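Local coordinates for putative chorismate mutase (Yersinia pestis biovar Microtus str. 91001, PDB 2GBB), which catalyses the Claisen rearrangement of chorismate to prephenate, as a secreted, all-helical chorismate mutase that may contribute to pathogenicity, at residues M45-S50 / L103-L108; L51-E56 / E109-E114. All blocks are in the same frame, centred on the assembly; numbering follows the deposited sequence.

Contact 1. Residues M45-S50 / L103-L108; sequences MAQAES and LSTKIL
One short polar bond and a small apolar patch join helix 34-50 to helix 93-117, whose local axes come within 10.1 Å and cross at -40°, both running the same general way. The polar part belongs to Gln47 and Thr105. With CG beside its backbone N (chi1 -73°) and the chain extended beyond, Gln47 reaches across the gap and meets Thr105 at about a right angle. Thr105 OG1 donates to Gln47 OE1 at 2.6 Å, lying in the carbonyl plane on a lone pair of the amide oxygen. The threonine rotamer sets OG1 beside its own backbone N, and Gly101 O, one turn earlier, is a second acceptor for the same hydroxyl, whose single hydrogen is presumably shared or alternates between the two oxygens. Thr105 CG2 rests 3.5 Å from Gln47 OE1.

The apolar part is centred on one methyl. Leu108 comes in at about a right angle to the glutamine and sets CD1 against its root, 3.8 Å from Gln47 CB and as close to the backbone N of Ala48. Ala48 CB is a looser neighbour, 4.4 Å from Leu108 CD1.

This is interhelical packing in the helical bundle of a type II chorismate mutase. Helix 55-82 borders the patch through Ile58, which touches both Ala48 and Leu108, and through Met62 against Ser104. Ser104 also packs on Arg13 of helix 7-14, a probable substrate-binding residue.

Contact 2. Residues L51-E56 / E109-E114; sequences LGLNGE and EQIAEE
The chain leaves helical angles at Leu51, turns through Gly52 with a positive phi of 78° and extends at Leu53, where Leu53 CA lies 6.4 Å from Ala112 CA on helix 93-117. This loop-on-helix packing lies in the all-helical fold of the type II chorismate mutases, where 51-54 connects helix 34-50 to helix 55-82. At its end Asn54 acts as N-cap of the following helix.

Two leucines carry the contact, both with CG beside the backbone N. Both methyls of Leu51 bear on Glu109: CD1 and CD2 each lie 3.8 Å from Glu109 CG, and CD1 also lies 3.6 Å from Glu109 N. The side chains cross obliquely; of the glutamate side chain it is the aliphatic stem that touches, and the extended chain carries the carboxylate beyond the leucine. Leu53 lays CD2 against Ala112, 3.8 Å from its CA, and the same methyl is a looser neighbour of Ile111 CG2.

Ala112 is thus shared, its methyl CB being met by Leu53 CD2 and, more loosely, by Leu51 CB at 4.3 Å. Around the patch, Lys116 NZ hydrogen-bonds Leu51 O, while Leu115 and Ala48 touch Leu53. Backbone hydrogen bonds between Gly52 and Lys156 and between Asn54 and Lys154 bring the C-terminal tail alongside the loop. Where Leu51 O faces the helix, it lies 3.7 Å from Ala112 CB.

In the fold
From the N terminus, helix 34-50 supplies the first side of contact 1 in its last turns, and the connection into helix 55-82 at once supplies that of contact 2. The chain then runs the length of helix 55-82 before helix 93-117 provides both second sides in the same order. The segments therefore alternate, and the two loops, each closed across 52 residues, cross. Their centres lie 7 Å apart, forming one continuous strip along helix 93-117. Ala48 O and Leu53 N, 2.8 Å apart, probably hydrogen-bond between them, and Leu51 packs on Leu108. Together they tie the end of helix 34-50 and the turn that follows it to helix 93-117.

Contact 1. Residues M45-S50 / L103-L108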
loop_
_atom_site.group_PDB
_atom_site.type_symbol
_atom_site.label_atom_id
_atom_site.label_comp_id
_atom_site.label_asym_id
_atom_site.label_seq_id
_atom_site.Cartn_x
_atom_site.Cartn_y
_atom_site.Cartn_z
HETATM N N MSE A 45 23.750 -7.804 9.262
HETATM C CA MSE A 45 24.658 -7.598 10.394
HETATM C C MSE A 45 25.842 -8.586 10.432
HETATM O O MSE A 45 26.951 -8.211 10.799
HETATM C CB MSE A 45 23.912 -7.568 11.735
HETATM C CG MSE A 45 23.083 -6.286 11.928
HETATM SE SE MSE A 45 22.160 -6.322 13.648
HETATM C CE MSE A 45 23.721 -6.909 14.810
ATOM N N ALA A 46 25.610 -9.835 10.048
ATOM C CA ALA A 46 26.692 -10.786 9.977
ATOM C C ALA A 46 27.645 -10.452 8.804
ATOM O O ALA A 46 28.826 -10.592 8.951
ATOM C CB ALA A 46 26.138 -12.203 9.869
ATOM N N GLN A 47 27.145 -10.024 7.651
ATOM C CA GLN A 47 28.007 -9.594 6.548
ATOM C C GLN A 47 28.855 -8.380 6.914
ATOM O O GLN A 47 30.083 -8.392 6.753
ATOM C CB GLN A 47 27.203 -9.301 5.291
ATOM C CG GLN A 47 26.687 -10.522 4.609
ATOM C CD GLN A 47 25.847 -10.232 3.406
ATOM O OE1 GLN A 47 26.040 -10.853 2.371
ATOM N NE2 GLN A 47 24.884 -9.298 3.524
ATOM N N ALA A 48 28.203 -7.331 7.403
ATOM C CA ALA A 48 28.891 -6.174 7.993
ATOM C C ALA A 48 30.129 -6.547 8.877
ATOM O O ALA A 48 31.216 -5.988 8.714
ATOM C CB ALA A 48 27.867 -5.274 8.757
ATOM N N GLU A 49 29.945 -7.502 9.775
ATOM C CA GLU A 49 31.024 -8.188 10.517
ATOM C C GLU A 49 32.222 -8.659 9.675
ATOM O O GLU A 49 33.391 -8.450 10.050
ATOM C CB GLU A 49 30.436 -9.464 11.148
ATOM C CG GLU A 49 30.058 -9.451 12.615
ATOM C CD GLU A 49 30.165 -10.886 13.222
ATOM O OE1 GLU A 49 29.418 -11.790 12.748
ATOM O OE2 GLU A 49 31.009 -11.119 14.151
ATOM N N SER A 50 31.948 -9.366 8.576
ATOM C CA SER A 50 33.036 -9.871 7.729
ATOM C C SER A 50 33.715 -8.749 6.923
ATOM O O SER A 50 34.845 -8.888 6.464
ATOM C CB SER A 50 32.577 -11.048 6.840
ATOM O OG SER A 50 31.460 -10.725 6.011
ATOM N N LEU A 103 22.514 -8.107 -3.875
ATOM C CA LEU A 103 22.664 -6.654 -3.943
ATOM C C LEU A 103 22.920 -6.055 -2.570
ATOM O O LEU A 103 23.723 -5.115 -2.394
ATOM C CB LEU A 103 21.421 -6.022 -4.573
ATOM C CG LEU A 103 21.348 -5.460 -5.988
ATOM C CD1 LEU A 103 22.687 -4.890 -6.473
ATOM C CD2 LEU A 103 20.772 -6.407 -7.006
ATOM N N SER A 104 22.239 -6.622 -1.581
ATOM C CA SER A 104 22.467 -6.266 -0.206
ATOM C C SER A 104 23.969 -6.429 0.208
ATOM O O SER A 104 24.571 -5.504 0.818
ATOM C CB SER A 104 21.484 -7.045 0.672
ATOM O OG SER A 104 21.643 -6.624 1.971
ATOM N N THR A 105 24.584 -7.545 -0.195
ATOM C CA THR A 105 26.030 -7.746 0.005
ATOM C C THR A 105 26.871 -6.649 -0.667
ATOM O O THR A 105 27.784 -6.117 -0.054
ATOM C CB THR A 105 26.520 -9.110 -0.575
ATOM O OG1 THR A 105 25.656 -10.144 -0.126
ATOM C CG2 THR A 105 27.961 -9.456 -0.145
ATOM N N LYS A 106 26.553 -6.354 -1.927
ATOM C CA LYS A 106 27.294 -5.390 -2.740
ATOM C C LYS A 106 27.219 -3.990 -2.153
ATOM O O LYS A 106 28.200 -3.236 -2.167
ATOM C CB LYS A 106 26.788 -5.416 -4.166
ATOM C CG LYS A 106 27.139 -6.724 -4.885
ATOM C CD LYS A 106 27.036 -6.554 -6.395
ATOM C CE LYS A 106 27.013 -7.909 -7.129
ATOM N NZ LYS A 106 26.998 -7.635 -8.624
ATOM N N ILE A 107 26.073 -3.667 -1.580
ATOM C CA ILE A 107 25.885 -2.372 -0.950
ATOM C C ILE A 107 26.820 -2.243 0.261
ATOM O O ILE A 107 27.496 -1.254 0.430
ATOM C CB ILE A 107 24.359 -2.173 -0.558
ATOM C CG1 ILE A 107 23.513 -1.939 -1.824
ATOM C CG2 ILE A 107 24.197 -1.052 0.470
ATOM C CD1 ILE A 107 22.025 -2.285 -1.675
ATOM N N LEU A 108 26.862 -3.262 1.097
ATOM C CA LEU A 108 27.716 -3.249 2.276
ATOM C C LEU A 108 29.224 -3.261 1.938
ATOM O O LEU A 108 30.012 -2.609 2.617
ATOM C CB LEU A 108 27.389 -4.451 3.170
ATOM C CG LEU A 108 25.999 -4.534 3.807
ATOM C CD1 LEU A 108 26.022 -5.706 4.814
ATOM C CD2 LEU A 108 25.660 -3.276 4.491
#

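Contact 2. Residues L51-E56 / E109-E114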
loop_
_atom_site.group_PDB
_atom_site.type_symbol
_atom_site.label_atom_id
_atom_site.label_comp_id
_atom_site.label_asym_id
_atom_site.label_seq_id
_atom_site.Cartn_x
_atom_site.Cartn_y
_atom_site.Cartn_z
ATOM N N LEU A 51 33.040 -7.611 6.783
ATOM C CA LEU A 51 33.564 -6.540 5.964
ATOM C C LEU A 51 34.235 -5.428 6.761
ATOM O O LEU A 51 34.629 -4.412 6.183
ATOM C CB LEU A 51 32.444 -5.970 5.085
ATOM C CG LEU A 51 31.792 -6.945 4.112
ATOM C CD1 LEU A 51 30.472 -6.349 3.555
ATOM C CD2 LEU A 51 32.750 -7.322 2.977
ATOM N N GLY A 52 34.411 -5.619 8.068
ATOM C CA GLY A 52 35.036 -4.596 8.881
ATOM C C GLY A 52 34.093 -3.449 9.242
ATOM O O GLY A 52 34.531 -2.376 9.610
ATOM N N LEU A 53 32.782 -3.678 9.124
ATOM C CA LEU A 53 31.803 -2.686 9.493
ATOM C C LEU A 53 31.369 -2.937 10.922
ATOM O O LEU A 53 31.396 -4.071 11.394
ATOM C CB LEU A 53 30.600 -2.696 8.531
ATOM C CG LEU A 53 30.942 -2.280 7.073
ATOM C CD1 LEU A 53 29.806 -2.546 6.082
ATOM C CD2 LEU A 53 31.383 -0.798 6.984
ATOM N N ASN A 54 31.010 -1.870 11.619
ATOM C CA ASN A 54 30.293 -1.987 12.873
ATOM C C ASN A 54 28.846 -2.537 12.671
ATOM O O ASN A 54 27.997 -1.837 12.127
ATOM C CB ASN A 54 30.250 -0.607 13.521
ATOM C CG ASN A 54 29.734 -0.637 14.939
ATOM O OD1 ASN A 54 28.499 -1.044 15.106
ATOM N ND2 ASN A 54 30.440 -0.259 15.874
ATOM N N GLY A 55 28.599 -3.766 13.136
ATOM C CA GLY A 55 27.345 -4.509 12.938
ATOM C C GLY A 55 26.067 -3.770 13.314
ATOM O O GLY A 55 25.177 -3.627 12.510
ATOM N N GLU A 56 26.020 -3.254 14.533
ATOM C CA GLU A 56 24.896 -2.445 15.014
ATOM C C GLU A 56 24.688 -1.108 14.210
ATOM O O GLU A 56 23.541 -0.672 13.992
ATOM C CB GLU A 56 25.067 -2.144 16.508
ATOM C CG GLU A 56 23.792 -1.765 17.235
ATOM C CD GLU A 56 23.180 -2.923 18.016
ATOM O OE1 GLU A 56 22.763 -3.924 17.378
ATOM O OE2 GLU A 56 23.106 -2.823 19.276
ATOM N N GLU A 109 29.595 -4.031 0.928
ATOM C CA GLU A 109 30.964 -4.043 0.413
ATOM C C GLU A 109 31.349 -2.660 -0.103
ATOM O O GLU A 109 32.438 -2.168 0.198
ATOM C CB GLU A 109 31.142 -5.067 -0.719
ATOM C CG GLU A 109 30.993 -6.478 -0.240
ATOM C CD GLU A 109 31.071 -7.506 -1.364
ATOM O OE1 GLU A 109 30.538 -7.304 -2.470
ATOM O OE2 GLU A 109 31.668 -8.553 -1.129
ATOM N N GLN A 110 30.449 -2.020 -0.847
ATOM C CA GLN A 110 30.735 -0.707 -1.383
ATOM C C GLN A 110 30.867 0.373 -0.306
ATOM O O GLN A 110 31.751 1.262 -0.386
ATOM C CB GLN A 110 29.650 -0.322 -2.388
ATOM C CG GLN A 110 29.981 0.902 -3.252
ATOM C CD GLN A 110 31.335 0.800 -3.949
ATOM O OE1 GLN A 110 31.661 -0.216 -4.546
ATOM N NE2 GLN A 110 32.117 1.862 -3.874
ATOM N N ILE A 111 29.963 0.351 0.665
ATOM C CA ILE A 111 30.060 1.265 1.808
ATOM C C ILE A 111 31.374 1.093 2.601
ATOM O O ILE A 111 32.017 2.089 2.971
ATOM C CB ILE A 111 28.844 1.127 2.772
ATOM C CG1 ILE A 111 27.597 1.792 2.158
ATOM C CG2 ILE A 111 29.149 1.802 4.103
ATOM C CD1 ILE A 111 26.247 1.463 2.908
ATOM N N ALA A 112 31.758 -0.154 2.865
ATOM C CA ALA A 112 32.991 -0.440 3.602
ATOM C C ALA A 112 34.183 0.122 2.826
ATOM O O ALA A 112 34.957 0.898 3.360
ATOM C CB ALA A 112 33.165 -1.957 3.822
ATOM N N GLU A 113 34.320 -0.273 1.560
ATOM C CA GLU A 113 35.339 0.299 0.678
ATOM C C GLU A 113 35.377 1.852 0.775
ATOM O O GLU A 113 36.429 2.456 1.092
ATOM C CB GLU A 113 35.111 -0.184 -0.764
ATOM C CG GLU A 113 36.304 0.027 -1.733
ATOM C CD GLU A 113 36.078 1.189 -2.748
ATOM O OE1 GLU A 113 35.645 2.286 -2.330
ATOM O OE2 GLU A 113 36.349 1.001 -3.973
ATOM N N GLU A 114 34.239 2.499 0.542
ATOM C CA GLU A 114 34.199 3.954 0.532
ATOM C C GLU A 114 34.628 4.588 1.841
ATOM O O GLU A 114 35.317 5.605 1.859
ATOM C CB GLU A 114 32.813 4.458 0.121
ATOM C CG GLU A 114 32.493 4.079 -1.343
ATOM C CD GLU A 114 31.441 4.962 -1.988
ATOM O OE1 GLU A 114 31.191 6.081 -1.482
ATOM O OE2 GLU A 114 30.859 4.538 -3.005
#